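Local structure of glycosyl hydrolase family 2, TIM barrel domain protein (Faecalibacterium prausnitzii A2-165, 6ED2) at residues Gly60-Asp64 against Asn154-Val158. The protein probably hydrolyses beta-glucuronides as a beta-glucuronidase of glycosyl hydrolase family 2, with a TIM-barrel domain and bound magnesium. Residues are numbered along the deposited sequence; the frame is centred on the assembly and turned at random.
Sequences GWALD and NKLSV
The carboxylate of D64 takes the ammonium of K155 over one face, on the OD1 side, with NZ well off the carboxyl plane and the two side chains crossing at about a right angle. This is a salt bridge, though the 2.4 Å between D64 OD1 and K155 NZ is doubtfully short. The same nitrogen donates to L63 O at 3.1 Å, tilted 30° from that carbonyl plane. K155 starts with CG anti to its N (chi1 178°), then bends at chi2 and chi3, which carries CD past A62 O and L63 O before NZ arrives. An alanine here is likely to leave D64 without its counter-charge and L63 O without this donor. Further along the strand, S157 OG donates to A62 O at 2.9 Å, also tilted out of the carbonyl plane. Two waters fill in: one donates to W61 O and S157 OG, the other to A62 O and, weakly, K155 O, so A62 O accepts two bonds. The CB atoms of A62 and S157 lie 4.4 Å apart. The W61 indole, by contrast, turns from the strand and meets the W94 ring. Helix 56-59 closes in a Schellman motif at G60. The K155 and S157 bonds, with the D64 salt bridge, fasten the following turn, 61-64, to strand 152-161 in the beta-sandwich sugar-binding domain of family 2 glycosidases.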
loop_
_atom_site.group_PDB
_atom_site.type_symbol
_atom_site.label_atom_id
_atom_site.label_comp_id
_atom_site.label_asym_id
_atom_site.label_seq_id
_atom_site.Cartn_x
_atom_site.Cartn_y
_atom_site.Cartn_z
ATOM N N GLY A 60 -47.950 -0.911 13.986
ATOM C CA GLY A 60 -48.090 0.519 14.210
ATOM C C GLY A 60 -46.819 1.338 14.131
ATOM O O GLY A 60 -46.793 2.457 14.663
ATOM N N TRP A 61 -45.769 0.835 13.470
ATOM C CA TRP A 61 -44.507 1.576 13.376
ATOM C C TRP A 61 -44.646 2.882 12.606
ATOM O O TRP A 61 -43.829 3.793 12.794
ATOM C CB TRP A 61 -43.420 0.735 12.699
ATOM C CG TRP A 61 -42.963 -0.450 13.470
ATOM C CD1 TRP A 61 -43.632 -1.088 14.477
ATOM C CD2 TRP A 61 -41.722 -1.153 13.299
ATOM N NE1 TRP A 61 -42.880 -2.149 14.942
ATOM C CE2 TRP A 61 -41.706 -2.209 14.236
ATOM C CE3 TRP A 61 -40.626 -0.991 12.439
ATOM C CZ2 TRP A 61 -40.638 -3.105 14.339
ATOM C CZ3 TRP A 61 -39.561 -1.888 12.540
ATOM C CH2 TRP A 61 -39.575 -2.927 13.488
ATOM N N ALA A 62 -45.635 2.993 11.718
ATOM C CA ALA A 62 -45.836 4.258 11.018
ATOM C C ALA A 62 -46.254 5.379 11.965
ATOM O O ALA A 62 -46.092 6.558 11.624
ATOM C CB ALA A 62 -46.876 4.094 9.912
ATOM N N LEU A 63 -46.789 5.035 13.140
ATOM C CA LEU A 63 -47.148 6.013 14.160
ATOM C C LEU A 63 -45.986 6.310 15.102
ATOM O O LEU A 63 -45.806 7.461 15.507
ATOM C CB LEU A 63 -48.355 5.524 14.957
ATOM C CG LEU A 63 -49.656 5.422 14.164
ATOM C CD1 LEU A 63 -50.643 4.495 14.861
ATOM C CD2 LEU A 63 -50.244 6.801 13.974
ATOM N N ASP A 64 -45.199 5.297 15.468
ATOM C CA ASP A 64 -43.872 5.532 16.029
ATOM C C ASP A 64 -43.062 4.249 15.953
ATOM O O ASP A 64 -43.590 3.156 16.179
ATOM C CB ASP A 64 -43.906 6.031 17.486
ATOM C CG ASP A 64 -42.867 7.139 17.752
ATOM O OD1 ASP A 64 -43.285 8.303 17.947
ATOM O OD2 ASP A 64 -41.640 6.864 17.749
ATOM N N ASN A 154 -45.451 17.059 11.948
ATOM C CA ASN A 154 -46.054 15.919 11.278
ATOM C C ASN A 154 -45.038 14.796 11.181
ATOM O O ASN A 154 -43.848 15.047 10.964
ATOM C CB ASN A 154 -46.550 16.330 9.890
ATOM C CG ASN A 154 -47.681 17.339 9.964
ATOM O OD1 ASN A 154 -48.849 16.960 9.959
ATOM N ND2 ASN A 154 -47.342 18.621 10.058
ATOM N N LYS A 155 -45.505 13.561 11.345
ATOM C CA LYS A 155 -44.627 12.402 11.297
ATOM C C LYS A 155 -44.524 11.871 9.869
ATOM O O LYS A 155 -45.539 11.611 9.215
ATOM C CB LYS A 155 -45.116 11.299 12.229
ATOM C CG LYS A 155 -44.233 10.067 12.152
ATOM C CD LYS A 155 -44.182 9.333 13.469
ATOM C CE LYS A 155 -43.332 10.079 14.469
ATOM N NZ LYS A 155 -43.379 9.385 15.785
ATOM N N LEU A 156 -43.294 11.723 9.388
ATOM C CA LEU A 156 -43.007 11.138 8.087
ATOM C C LEU A 156 -42.338 9.798 8.321
ATOM O O LEU A 156 -41.240 9.747 8.886
ATOM C CB LEU A 156 -42.105 12.052 7.264
ATOM C CG LEU A 156 -41.535 11.504 5.965
ATOM C CD1 LEU A 156 -42.659 10.941 5.073
ATOM C CD2 LEU A 156 -40.781 12.632 5.276
ATOM N N SER A 157 -42.999 8.722 7.903
ATOM C CA SER A 157 -42.447 7.375 8.001
ATOM C C SER A 157 -42.332 6.775 6.611
ATOM O O SER A 157 -43.280 6.837 5.823
ATOM C CB SER A 157 -43.313 6.472 8.879
ATOM O OG SER A 157 -43.673 7.153 10.062
ATOM N N VAL A 158 -41.182 6.180 6.316
ATOM C CA VAL A 158 -40.950 5.538 5.031
ATOM C C VAL A 158 -40.630 4.076 5.289
ATOM O O VAL A 158 -39.650 3.755 5.971
ATOM C CB VAL A 158 -39.830 6.224 4.232
ATOM C CG1 VAL A 158 -39.613 5.511 2.894
ATOM C CG2 VAL A 158 -40.166 7.688 3.998
HETATM O O HOH W 1 -42.384 5.838 12.039
HETATM O O HOH W 2 -46.501 8.378 9.698
#